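Long-range contact in protein FkbI (Streptomyces hygroscopicus, PDB 1R2J), which binds FAD and probably acts as an acyl-ACP dehydrogenase in making the methoxymalonyl extender unit of the polyketide FK520: residues A170-V175 against D197-P202. Sequence-based numbering, arbitrary orientation.
Sequences ADTPGV and DQVRVP
T172 and V199 meet methyl to methyl, and the two branches of V199 divide the work of this contact between them. CG1, anti to the backbone N (chi1 176°), reaches T172, where it lies 3.5 Å from T172 CG2, a tight approach for two carbons. CG2, anti to the carbonyl carbon, diverges from it toward the far end of the turn and rests against the backbone of G174, 3.8 Å from G174 C, with V175 CB a looser neighbour. T172 is turned with its methyl anti to its own backbone N, which sends CG2 across to the strand; there it also comes within 3.4 Å of R200 O and touches V201 CG1 at 4.2 Å. The same rotation keeps the hydroxyl on the side of its own chain, where OG1 hydrogen-bonds to P169 O.

T172 to V175 form a type II beta turn with G174 at its third position. At its phi of 100° a beta carbon would press on the carbonyl O of P173, which by itself calls for glycine, and it would also run into D197 O. The single hydrogen bond between the segments lies at this end, from D197 N to G174 O (3.1 Å), nearly straight at the hydrogen. An alanine in place of V199 would probably open a gap beneath the turn, leaving the T172 methyl and the G174 backbone without the branches they pack on.

All this belongs to the beta-rich middle domain of the acyl-CoA dehydrogenase fold, away from the residues that bind FAD. The loop that carries the turn links strand 164-169 to strand 175-179, while the chain corners at D197 and Q198 before strand 199-202, which pairs antiparallel with strand 133-143. V199 and V201 also touch V168 of strand 164-169, in a different sheet, and the T172 methyl adds to the edge of that apolar packing.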
ATOM      1  N   ALA A 170     -14.458   2.627 -13.302  1.00 38.14           N
ATOM      2  CA  ALA A 170     -15.227   3.041 -12.133  1.00 39.86           C
ATOM      3  C   ALA A 170     -16.641   3.531 -12.436  1.00 40.61           C
ATOM      4  O   ALA A 170     -17.512   3.498 -11.566  1.00 40.62           O
ATOM      5  CB  ALA A 170     -14.465   4.124 -11.377  1.00 39.89           C
ATOM      6  N   ASP A 171     -16.864   3.985 -13.665  1.00 40.87           N
ATOM      7  CA  ASP A 171     -18.167   4.506 -14.060  1.00 42.21           C
ATOM      8  C   ASP A 171     -18.983   3.557 -14.935  1.00 41.65           C
ATOM      9  O   ASP A 171     -19.939   3.982 -15.585  1.00 42.67           O
ATOM     10  CB  ASP A 171     -17.985   5.825 -14.804  1.00 44.42           C
ATOM     11  CG  ASP A 171     -17.000   5.709 -15.944  1.00 47.22           C
ATOM     12  OD1 ASP A 171     -15.797   5.528 -15.666  1.00 50.30           O
ATOM     13  OD2 ASP A 171     -17.420   5.792 -17.119  1.00 49.86           O
ATOM     14  N   THR A 172     -18.615   2.282 -14.969  1.00 39.85           N
ATOM     15  CA  THR A 172     -19.359   1.334 -15.778  1.00 38.54           C
ATOM     16  C   THR A 172     -20.699   1.127 -15.079  1.00 38.78           C
ATOM     17  O   THR A 172     -20.759   0.969 -13.861  1.00 39.25           O
ATOM     18  CB  THR A 172     -18.620  -0.017 -15.904  1.00 38.08           C
ATOM     19  OG1 THR A 172     -17.306   0.199 -16.434  1.00 37.73           O
ATOM     20  CG2 THR A 172     -19.372  -0.946 -16.836  1.00 38.29           C
ATOM     21  N   PRO A 173     -21.801   1.162 -15.839  1.00 38.82           N
ATOM     22  CA  PRO A 173     -23.110   0.964 -15.216  1.00 38.02           C
ATOM     23  C   PRO A 173     -23.109  -0.298 -14.367  1.00 37.30           C
ATOM     24  O   PRO A 173     -22.559  -1.322 -14.767  1.00 34.55           O
ATOM     25  CB  PRO A 173     -24.041   0.864 -16.418  1.00 38.73           C
ATOM     26  CG  PRO A 173     -23.416   1.831 -17.377  1.00 38.81           C
ATOM     27  CD  PRO A 173     -21.945   1.464 -17.273  1.00 39.07           C
ATOM     28  N   GLY A 174     -23.713  -0.216 -13.188  1.00 37.48           N
ATOM     29  CA  GLY A 174     -23.762  -1.367 -12.309  1.00 38.51           C
ATOM     30  C   GLY A 174     -22.730  -1.364 -11.191  1.00 39.25           C
ATOM     31  O   GLY A 174     -22.803  -2.194 -10.288  1.00 38.48           O
ATOM     32  N   VAL A 175     -21.758  -0.457 -11.242  1.00 39.23           N
ATOM     33  CA  VAL A 175     -20.762  -0.405 -10.180  1.00 40.29           C
ATOM     34  C   VAL A 175     -21.058   0.719  -9.206  1.00 40.99           C
ATOM     35  O   VAL A 175     -21.407   1.837  -9.601  1.00 41.13           O
ATOM     36  CB  VAL A 175     -19.319  -0.219 -10.718  1.00 40.40           C
ATOM     37  CG1 VAL A 175     -19.199   1.099 -11.441  1.00 42.42           C
ATOM     38  CG2 VAL A 175     -18.317  -0.263  -9.558  1.00 39.77           C
ATOM     39  N   ASP A 197     -22.831  -5.175  -9.567  1.00 34.43           N
ATOM     40  CA  ASP A 197     -24.084  -5.815  -9.965  1.00 36.53           C
ATOM     41  C   ASP A 197     -24.129  -5.984 -11.484  1.00 37.39           C
ATOM     42  O   ASP A 197     -24.455  -5.047 -12.212  1.00 37.81           O
ATOM     43  CB  ASP A 197     -25.264  -4.968  -9.470  1.00 37.13           C
ATOM     44  CG  ASP A 197     -26.609  -5.485  -9.951  1.00 39.61           C
ATOM     45  OD1 ASP A 197     -26.816  -6.718  -9.949  1.00 40.77           O
ATOM     46  OD2 ASP A 197     -27.464  -4.653 -10.321  1.00 38.31           O
ATOM     47  N   GLN A 198     -23.783  -7.182 -11.952  1.00 39.07           N
ATOM     48  CA  GLN A 198     -23.766  -7.490 -13.384  1.00 41.25           C
ATOM     49  C   GLN A 198     -23.097  -6.388 -14.192  1.00 41.14           C
ATOM     50  O   GLN A 198     -23.760  -5.682 -14.945  1.00 41.50           O
ATOM     51  CB  GLN A 198     -25.189  -7.691 -13.915  1.00 43.21           C
ATOM     52  CG  GLN A 198     -25.895  -8.921 -13.390  1.00 45.33           C
ATOM     53  CD  GLN A 198     -25.172 -10.201 -13.751  1.00 46.76           C
ATOM     54  OE1 GLN A 198     -24.985 -10.509 -14.928  1.00 48.58           O
ATOM     55  NE2 GLN A 198     -24.767 -10.956 -12.740  1.00 46.36           N
ATOM     56  N   VAL A 199     -21.786  -6.245 -14.041  1.00 41.15           N
ATOM     57  CA  VAL A 199     -21.050  -5.217 -14.767  1.00 40.89           C
ATOM     58  C   VAL A 199     -20.505  -5.763 -16.079  1.00 41.56           C
ATOM     59  O   VAL A 199     -19.743  -6.730 -16.086  1.00 42.20           O
ATOM     60  CB  VAL A 199     -19.870  -4.681 -13.924  1.00 40.21           C
ATOM     61  CG1 VAL A 199     -19.066  -3.678 -14.732  1.00 39.45           C
ATOM     62  CG2 VAL A 199     -20.395  -4.040 -12.649  1.00 37.55           C
ATOM     63  N   ARG A 200     -20.895  -5.139 -17.188  1.00 42.16           N
ATOM     64  CA  ARG A 200     -20.433  -5.577 -18.502  1.00 42.74           C
ATOM     65  C   ARG A 200     -19.238  -4.767 -18.997  1.00 41.91           C
ATOM     66  O   ARG A 200     -19.277  -3.538 -19.037  1.00 41.22           O
ATOM     67  CB  ARG A 200     -21.559  -5.479 -19.540  1.00 45.22           C
ATOM     68  CG  ARG A 200     -22.695  -6.478 -19.369  1.00 47.49           C
ATOM     69  CD  ARG A 200     -23.667  -6.049 -18.288  1.00 50.94           C
ATOM     70  NE  ARG A 200     -24.754  -7.015 -18.114  1.00 52.52           N
ATOM     71  CZ  ARG A 200     -25.796  -6.831 -17.310  1.00 52.94           C
ATOM     72  NH1 ARG A 200     -25.899  -5.713 -16.603  1.00 53.35           N
ATOM     73  NH2 ARG A 200     -26.737  -7.764 -17.208  1.00 54.47           N
ATOM     74  N   VAL A 201     -18.176  -5.469 -19.377  1.00 41.23           N
ATOM     75  CA  VAL A 201     -16.975  -4.825 -19.891  1.00 41.36           C
ATOM     76  C   VAL A 201     -16.403  -5.643 -21.042  1.00 41.34           C
ATOM     77  O   VAL A 201     -16.708  -6.826 -21.186  1.00 41.75           O
ATOM     78  CB  VAL A 201     -15.890  -4.678 -18.790  1.00 41.47           C
ATOM     79  CG1 VAL A 201     -16.371  -3.725 -17.714  1.00 40.76           C
ATOM     80  CG2 VAL A 201     -15.564  -6.030 -18.192  1.00 41.06           C
ATOM     81  N   PRO A 202     -15.575  -5.015 -21.889  1.00 41.75           N
ATOM     82  CA  PRO A 202     -14.971  -5.712 -23.028  1.00 41.22           C
ATOM     83  C   PRO A 202     -14.189  -6.939 -22.579  1.00 41.74           C
ATOM     84  O   PRO A 202     -13.592  -6.945 -21.500  1.00 40.41           O
ATOM     85  CB  PRO A 202     -14.061  -4.649 -23.636  1.00 40.98           C
ATOM     86  CG  PRO A 202     -14.790  -3.379 -23.337  1.00 41.84           C
ATOM     87  CD  PRO A 202     -15.228  -3.582 -21.907  1.00 41.42           C
TER